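Local structure of tailspike protein (Siphovirus 9NA, 3RIQ) at residues Val361-Ile374 and Gly384-Ala396. The protein binds the lipopolysaccharide of Salmonella as the receptor-binding tailspike of the phage and probably cleaves its O-antigen as an endorhamnosidase. Sequence-based numbering, arbitrary orientation.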
ATOM      1  N   VAL A 361       3.738   7.461 -11.191  1.00 12.75           N
ATOM      2  CA  VAL A 361       4.815   8.395 -11.511  1.00 13.01           C
ATOM      3  C   VAL A 361       4.203   9.738 -11.833  1.00 12.86           C
ATOM      4  O   VAL A 361       3.383   9.830 -12.757  1.00 13.41           O
ATOM      5  CB  VAL A 361       5.687   7.887 -12.701  1.00 12.92           C
ATOM      6  CG1 VAL A 361       6.622   9.008 -13.235  1.00 14.22           C
ATOM      7  CG2 VAL A 361       6.492   6.629 -12.297  1.00 12.85           C
ATOM      8  N   VAL A 362       4.637  10.789 -11.123  1.00 13.27           N
ATOM      9  CA  VAL A 362       4.131  12.145 -11.310  1.00 13.47           C
ATOM     10  C   VAL A 362       5.299  13.064 -11.546  1.00 14.11           C
ATOM     11  O   VAL A 362       6.304  13.056 -10.797  1.00 13.13           O
ATOM     12  CB  VAL A 362       3.364  12.626 -10.058  1.00 13.43           C
ATOM     13  CG1 VAL A 362       2.935  14.097 -10.211  1.00 13.93           C
ATOM     14  CG2 VAL A 362       2.124  11.716  -9.748  1.00 15.12           C
ATOM     15  N   CYS A 363       5.180  13.835 -12.623  1.00 13.99           N
ATOM     16  CA  CYS A 363       6.182  14.855 -12.957  0.50 13.76           C
ATOM     17  C   CYS A 363       7.628  14.339 -13.016  1.00 14.73           C
ATOM     18  O   CYS A 363       8.522  14.970 -12.410  1.00 15.16           O
ATOM     19  CB  CYS A 363       6.092  16.040 -11.980  0.50 12.91           C
ATOM     20  SG  CYS A 363       7.012  17.536 -12.511  0.50 12.05           S
ATOM     21  N   ALA A 364       7.861  13.204 -13.682  1.00 14.38           N
ATOM     22  CA  ALA A 364       9.240  12.789 -13.956  1.00 13.83           C
ATOM     23  C   ALA A 364       9.793  13.591 -15.140  1.00 14.39           C
ATOM     24  O   ALA A 364       9.095  14.464 -15.711  1.00 15.18           O
ATOM     25  CB  ALA A 364       9.327  11.279 -14.198  1.00 14.38           C
ATOM     26  N   ASN A 365      11.047  13.333 -15.517  1.00 14.53           N
ATOM     27  CA  ASN A 365      11.680  14.144 -16.566  1.00 15.39           C
ATOM     28  C   ASN A 365      11.529  15.633 -16.228  1.00 16.18           C
ATOM     29  O   ASN A 365      11.256  16.481 -17.118  1.00 17.30           O
ATOM     30  CB  ASN A 365      11.088  13.783 -17.961  1.00 14.50           C
ATOM     31  CG  ASN A 365      11.717  14.574 -19.121  1.00 15.60           C
ATOM     32  OD1 ASN A 365      12.939  14.818 -19.180  1.00 17.39           O
ATOM     33  ND2 ASN A 365      10.873  14.960 -20.064  1.00 16.65           N
ATOM     34  N   LYS A 366      11.738  15.958 -14.947  1.00 15.77           N
ATOM     35  CA  LYS A 366      11.469  17.306 -14.480  1.00 17.33           C
ATOM     36  C   LYS A 366      12.398  18.297 -15.172  1.00 19.17           C
ATOM     37  O   LYS A 366      12.036  19.471 -15.351  1.00 20.89           O
ATOM     38  CB  LYS A 366      11.575  17.382 -12.942  1.00 17.11           C
ATOM     39  CG  LYS A 366      11.186  18.740 -12.296  1.00 17.36           C
ATOM     40  CD  LYS A 366      11.455  18.684 -10.777  1.00 19.77           C
ATOM     41  CE  LYS A 366      11.113  19.993 -10.085  1.00 20.89           C
ATOM     42  NZ  LYS A 366      11.455  20.022  -8.644  1.00 20.65           N
ATOM     43  N   ASP A 367      13.560  17.838 -15.615  1.00 18.62           N
ATOM     44  CA  ASP A 367      14.467  18.781 -16.272  1.00 20.65           C
ATOM     45  C   ASP A 367      14.333  18.874 -17.796  1.00 20.43           C
ATOM     46  O   ASP A 367      15.153  19.545 -18.469  1.00 21.87           O
ATOM     47  CB  ASP A 367      15.897  18.526 -15.850  1.00 21.15           C
ATOM     48  CG  ASP A 367      16.145  18.916 -14.408  1.00 21.84           C
ATOM     49  OD1 ASP A 367      15.483  19.837 -13.854  1.00 25.34           O
ATOM     50  OD2 ASP A 367      17.022  18.312 -13.834  1.00 24.53           O
ATOM     51  N   LEU A 368      13.292  18.242 -18.343  1.00 20.93           N
ATOM     52  CA  LEU A 368      12.937  18.427 -19.770  1.00 21.17           C
ATOM     53  C   LEU A 368      14.085  18.066 -20.740  1.00 20.58           C
ATOM     54  O   LEU A 368      14.365  18.806 -21.698  1.00 22.38           O
ATOM     55  CB  LEU A 368      12.411  19.861 -20.034  1.00 21.90           C
ATOM     56  CG  LEU A 368      11.247  20.333 -19.151  1.00 21.73           C
ATOM     57  CD1 LEU A 368      10.869  21.797 -19.461  1.00 24.69           C
ATOM     58  CD2 LEU A 368      10.017  19.412 -19.299  1.00 24.44           C
ATOM     59  N   THR A 369      14.712  16.920 -20.512  1.00 20.51           N
ATOM     60  CA  THR A 369      15.790  16.439 -21.355  1.00 21.41           C
ATOM     61  C   THR A 369      15.320  15.288 -22.239  1.00 20.88           C
ATOM     62  O   THR A 369      16.107  14.417 -22.648  1.00 21.96           O
ATOM     63  CB  THR A 369      17.045  16.069 -20.537  1.00 21.68           C
ATOM     64  OG1 THR A 369      16.748  14.977 -19.656  1.00 22.49           O
ATOM     65  CG2 THR A 369      17.540  17.282 -19.710  1.00 22.74           C
ATOM     66  N   ASN A 370      14.019  15.282 -22.531  1.00 20.39           N
ATOM     67  CA  ASN A 370      13.447  14.342 -23.494  1.00 21.77           C
ATOM     68  C   ASN A 370      13.460  12.895 -23.053  1.00 21.09           C
ATOM     69  O   ASN A 370      13.512  11.971 -23.873  1.00 22.86           O
ATOM     70  CB  ASN A 370      14.070  14.510 -24.885  1.00 22.95           C
ATOM     71  CG  ASN A 370      13.149  15.236 -25.821  1.00 28.52           C
ATOM     72  OD1 ASN A 370      11.948  14.923 -25.891  1.00 33.84           O
ATOM     73  ND2 ASN A 370      13.684  16.209 -26.550  1.00 36.07           N
ATOM     74  N   LEU A 371      13.363  12.709 -21.748  1.00 19.49           N
ATOM     75  CA  LEU A 371      13.321  11.387 -21.156  1.00 18.18           C
ATOM     76  C   LEU A 371      11.865  10.959 -20.920  1.00 17.64           C
ATOM     77  O   LEU A 371      10.994  11.778 -20.761  1.00 18.40           O
ATOM     78  CB  LEU A 371      14.102  11.377 -19.822  1.00 17.45           C
ATOM     79  CG  LEU A 371      15.565  11.792 -19.946  1.00 17.93           C
ATOM     80  CD1 LEU A 371      16.182  11.737 -18.539  1.00 18.96           C
ATOM     81  CD2 LEU A 371      16.311  10.887 -20.915  1.00 18.05           C
ATOM     82  N   ASN A 372      11.640   9.656 -20.913  1.00 16.58           N
ATOM     83  CA  ASN A 372      10.313   9.083 -20.699  1.00 16.33           C
ATOM     84  C   ASN A 372       9.924   8.975 -19.219  1.00 15.79           C
ATOM     85  O   ASN A 372      10.784   8.998 -18.342  1.00 15.14           O
ATOM     86  CB  ASN A 372      10.255   7.729 -21.401  1.00 15.97           C
ATOM     87  CG  ASN A 372      10.590   7.834 -22.864  1.00 17.35           C
ATOM     88  OD1 ASN A 372      10.041   8.679 -23.565  1.00 18.30           O
ATOM     89  ND2 ASN A 372      11.479   7.016 -23.323  1.00 17.35           N
ATOM     90  N   GLN A 373       8.625   8.911 -18.931  1.00 14.33           N
ATOM     91  CA  GLN A 373       8.180   8.808 -17.536  1.00 13.49           C
ATOM     92  C   GLN A 373       8.491   7.441 -16.959  1.00 13.91           C
ATOM     93  O   GLN A 373       9.024   7.362 -15.878  1.00 14.11           O
ATOM     94  CB  GLN A 373       6.678   9.118 -17.382  1.00 12.94           C
ATOM     95  CG  GLN A 373       6.311  10.500 -17.945  1.00 14.18           C
ATOM     96  CD  GLN A 373       6.730  11.641 -17.063  1.00 15.92           C
ATOM     97  OE1 GLN A 373       6.383  11.685 -15.888  1.00 14.60           O
ATOM     98  NE2 GLN A 373       7.451  12.590 -17.632  1.00 15.20           N
ATOM     99  N   ILE A 374       8.149   6.388 -17.686  1.00 13.68           N
ATOM    100  CA  ILE A 374       8.384   5.003 -17.280  1.00 13.40           C
ATOM    101  C   ILE A 374       9.050   4.312 -18.460  1.00 14.34           C
ATOM    102  O   ILE A 374       8.599   4.448 -19.611  1.00 15.12           O
ATOM    103  CB  ILE A 374       7.058   4.302 -16.911  1.00 13.32           C
ATOM    104  CG1 ILE A 374       6.488   4.901 -15.626  1.00 13.18           C
ATOM    105  CG2 ILE A 374       7.251   2.761 -16.699  1.00 15.27           C
ATOM    106  CD1 ILE A 374       5.155   4.286 -15.166  1.00 14.26           C
ATOM    107  N   GLY A 384      -1.367  -2.014 -13.411  1.00 13.29           N
ATOM    108  CA  GLY A 384      -1.745  -0.963 -12.496  1.00 12.85           C
ATOM    109  C   GLY A 384      -0.718   0.144 -12.528  1.00 13.19           C
ATOM    110  O   GLY A 384       0.156   0.213 -11.668  1.00 14.05           O
ATOM    111  N   ILE A 385      -0.798   0.973 -13.558  1.00 12.73           N
ATOM    112  CA  ILE A 385       0.195   2.004 -13.812  1.00 13.67           C
ATOM    113  C   ILE A 385      -0.538   3.341 -13.907  1.00 13.89           C
ATOM    114  O   ILE A 385      -1.513   3.465 -14.656  1.00 14.45           O
ATOM    115  CB  ILE A 385       0.924   1.699 -15.160  1.00 12.72           C
ATOM    116  CG1 ILE A 385       1.517   0.263 -15.154  1.00 14.51           C
ATOM    117  CG2 ILE A 385       1.960   2.817 -15.481  1.00 14.81           C
ATOM    118  CD1 ILE A 385       2.594  -0.033 -14.077  1.00 16.14           C
ATOM    119  N   MET A 386      -0.075   4.343 -13.160  1.00 13.58           N
ATOM    120  CA  MET A 386      -0.636   5.693 -13.281  1.00 13.83           C
ATOM    121  C   MET A 386       0.509   6.649 -13.568  1.00 14.03           C
ATOM    122  O   MET A 386       1.514   6.666 -12.845  1.00 14.46           O
ATOM    123  CB  MET A 386      -1.383   6.092 -11.999  1.00 13.96           C
ATOM    124  CG  MET A 386      -2.661   5.285 -11.743  1.00 15.78           C
ATOM    125  SD  MET A 386      -3.715   6.032 -10.507  1.00 17.79           S
ATOM    126  CE  MET A 386      -2.755   5.846  -9.024  1.00 18.01           C
ATOM    127  N   VAL A 387       0.396   7.415 -14.652  1.00 13.03           N
ATOM    128  CA  VAL A 387       1.377   8.445 -14.971  1.00 13.78           C
ATOM    129  C   VAL A 387       0.700   9.816 -15.029  1.00 14.73           C
ATOM    130  O   VAL A 387      -0.405   9.952 -15.567  1.00 15.62           O
ATOM    131  CB  VAL A 387       2.019   8.135 -16.332  1.00 13.76           C
ATOM    132  CG1 VAL A 387       2.918   9.277 -16.811  1.00 14.76           C
ATOM    133  CG2 VAL A 387       2.856   6.839 -16.232  1.00 16.19           C
ATOM    134  N   HIS A 388       1.351  10.837 -14.494  1.00 14.35           N
ATOM    135  CA  HIS A 388       0.886  12.210 -14.691  1.00 14.76           C
ATOM    136  C   HIS A 388       2.074  13.054 -15.064  1.00 15.45           C
ATOM    137  O   HIS A 388       2.755  13.572 -14.199  1.00 15.57           O
ATOM    138  CB  HIS A 388       0.200  12.763 -13.434  1.00 15.25           C
ATOM    139  CG  HIS A 388      -0.503  14.061 -13.665  1.00 16.22           C
ATOM    140  ND1 HIS A 388      -1.415  14.578 -12.779  1.00 18.18           N
ATOM    141  CD2 HIS A 388      -0.474  14.913 -14.721  1.00 16.78           C
ATOM    142  CE1 HIS A 388      -1.891  15.720 -13.255  1.00 16.14           C
ATOM    143  NE2 HIS A 388      -1.344  15.939 -14.439  1.00 17.77           N
ATOM    144  N   ALA A 389       2.334  13.153 -16.360  1.00 14.94           N
ATOM    145  CA  ALA A 389       3.459  13.924 -16.864  1.00 16.74           C
ATOM    146  C   ALA A 389       3.061  15.394 -16.880  1.00 17.60           C
ATOM    147  O   ALA A 389       1.914  15.723 -17.225  1.00 19.04           O
ATOM    148  CB  ALA A 389       3.793  13.455 -18.267  1.00 15.51           C
ATOM    149  N   TYR A 390       3.984  16.279 -16.529  1.00 19.30           N
ATOM    150  CA  TYR A 390       3.729  17.734 -16.587  1.00 19.34           C
ATOM    151  C   TYR A 390       4.414  18.332 -17.812  1.00 20.07           C
ATOM    152  O   TYR A 390       4.619  19.572 -17.908  1.00 21.59           O
ATOM    153  CB  TYR A 390       4.253  18.399 -15.298  1.00 19.75           C
ATOM    154  CG  TYR A 390       3.498  18.106 -13.991  1.00 19.30           C
ATOM    155  CD1 TYR A 390       2.524  17.097 -13.901  1.00 18.92           C
ATOM    156  CD2 TYR A 390       3.830  18.787 -12.809  1.00 19.77           C
ATOM    157  CE1 TYR A 390       1.851  16.841 -12.708  1.00 17.41           C
ATOM    158  CE2 TYR A 390       3.175  18.503 -11.593  1.00 18.75           C
ATOM    159  CZ  TYR A 390       2.191  17.516 -11.552  1.00 17.79           C
ATOM    160  OH  TYR A 390       1.531  17.219 -10.343  1.00 18.71           O
ATOM    161  N   THR A 391       4.778  17.444 -18.731  1.00 19.62           N
ATOM    162  CA  THR A 391       5.337  17.803 -20.031  1.00 19.36           C
ATOM    163  C   THR A 391       4.812  16.845 -21.104  1.00 19.24           C
ATOM    164  O   THR A 391       4.441  15.682 -20.795  1.00 18.75           O
ATOM    165  CB  THR A 391       6.885  17.719 -20.009  1.00 19.59           C
ATOM    166  OG1 THR A 391       7.415  18.074 -21.311  1.00 21.49           O
ATOM    167  CG2 THR A 391       7.344  16.297 -19.646  1.00 20.19           C
ATOM    168  N   THR A 392       4.810  17.332 -22.353  1.00 19.67           N
ATOM    169  CA  THR A 392       4.474  16.515 -23.534  1.00 19.02           C
ATOM    170  C   THR A 392       5.673  15.757 -24.108  1.00 19.25           C
ATOM    171  O   THR A 392       5.487  14.956 -25.029  1.00 20.03           O
ATOM    172  CB  THR A 392       3.799  17.349 -24.680  1.00 20.31           C
ATOM    173  OG1 THR A 392       4.691  18.385 -25.092  1.00 22.28           O
ATOM    174  CG2 THR A 392       2.497  17.977 -24.162  1.00 21.50           C
ATOM    175  N   GLN A 393       6.881  15.995 -23.595  1.00 18.09           N
ATOM    176  CA  GLN A 393       8.055  15.263 -24.075  1.00 18.63           C
ATOM    177  C   GLN A 393       7.923  13.760 -23.870  1.00 17.97           C
ATOM    178  O   GLN A 393       7.439  13.283 -22.811  1.00 18.53           O
ATOM    179  CB  GLN A 393       9.330  15.698 -23.355  1.00 17.82           C
ATOM    180  CG  GLN A 393       9.784  17.091 -23.690  1.00 19.22           C
ATOM    181  CD  GLN A 393      11.181  17.411 -23.147  1.00 20.52           C
ATOM    182  OE1 GLN A 393      11.673  16.766 -22.216  1.00 20.95           O
ATOM    183  NE2 GLN A 393      11.816  18.431 -23.728  1.00 22.02           N
ATOM    184  N   GLY A 394       8.364  13.009 -24.870  1.00 18.07           N
ATOM    185  CA  GLY A 394       8.544  11.555 -24.713  1.00 18.32           C
ATOM    186  C   GLY A 394       7.257  10.765 -24.529  1.00 16.86           C
ATOM    187  O   GLY A 394       6.170  11.152 -25.043  1.00 18.25           O
ATOM    188  N   TYR A 395       7.384   9.639 -23.826  1.00 16.29           N
ATOM    189  CA  TYR A 395       6.272   8.693 -23.627  1.00 15.11           C
ATOM    190  C   TYR A 395       5.916   8.627 -22.144  1.00 15.06           C
ATOM    191  O   TYR A 395       6.783   8.776 -21.277  1.00 15.56           O
ATOM    192  CB  TYR A 395       6.743   7.291 -24.015  1.00 15.76           C
ATOM    193  CG  TYR A 395       6.902   7.111 -25.523  1.00 17.62           C
ATOM    194  CD1 TYR A 395       5.946   6.443 -26.265  1.00 19.68           C
ATOM    195  CD2 TYR A 395       8.015   7.623 -26.188  1.00 20.34           C
ATOM    196  CE1 TYR A 395       6.088   6.297 -27.662  1.00 21.80           C
ATOM    197  CE2 TYR A 395       8.191   7.470 -27.561  1.00 22.62           C
ATOM    198  CZ  TYR A 395       7.225   6.807 -28.292  1.00 23.34           C
ATOM    199  OH  TYR A 395       7.410   6.679 -29.651  1.00 27.03           O
ATOM    200  N   ALA A 396       4.647   8.352 -21.869  1.00 13.82           N
ATOM    201  CA  ALA A 396       4.246   7.965 -20.515  1.00 14.51           C
ATOM    202  C   ALA A 396       4.812   6.593 -20.137  1.00 14.64           C
ATOM    203  O   ALA A 396       5.362   6.420 -19.030  1.00 14.62           O
ATOM    204  CB  ALA A 396       2.723   7.956 -20.396  1.00 14.40           C
TER
HETATM  205  O   HOH W   1       6.689  15.897 -16.042  1.00 20.94           O
HETATM  206  O   HOH W   2       8.489  12.872 -20.302  1.00 18.06           O
HETATM  207  O   HOH W   3       9.759  14.074 -27.093  1.00 37.52           O
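Val361 and Val387 pair in parallel on successive rungs of a right-handed beta-helix, the fold of this trimeric tailspike. Val361 N donates to Met386 O, Val361 O accepts from His388 N, and Cys363 N donates to His388 O. Val362 CG1 touches the phenol end of Tyr390, 3.4 Å from Tyr390 OH. Arg383 of the second subunit packs on Val362, hydrogen-bonds His388 ND1 and reaches Tyr390 OH weakly. Cys363 covers one face of the Tyr390 ring, with CB 3.8 Å from the ring centroid.

Past the strands, the two loops of adjacent turns stack. Asn365 holds CG anti to the backbone N (chi1 -179°), and its ND2 reaches Gln393 OE1 at 2.9 Å. This bond uses a lone pair in the carbonyl plane of Gln393, and the two amides are nearly coplanar. Asn365 OD1 accepts from Thr369 N within the same loop. Asn370 N is a second donor to Gln393 OE1, 2.8 Å away and above the carbonyl plane. The Asn370 amide stacks on that of Gln393, the planes 12° apart. One water accepts from Asn365 ND2 and Gln373 NE2 and donates to Leu371 O and Gln393 O.

Asn372 OD1 accepts from Tyr395 N and lies at the edge of the Tyr395 ring. Gln373 bends at chi2 (-76°), which brings its CD within 3.7 Å of Ala389 CB. Its OE1 accepts from Ala364 N, and its NE2 donates to Ala364 O. Its backbone N donates to Tyr395 O. Ile374 is buried inside the beta-helix, where its CD1 touches Val387 CG2 and lies 3.5 Å from Ile385 CG2.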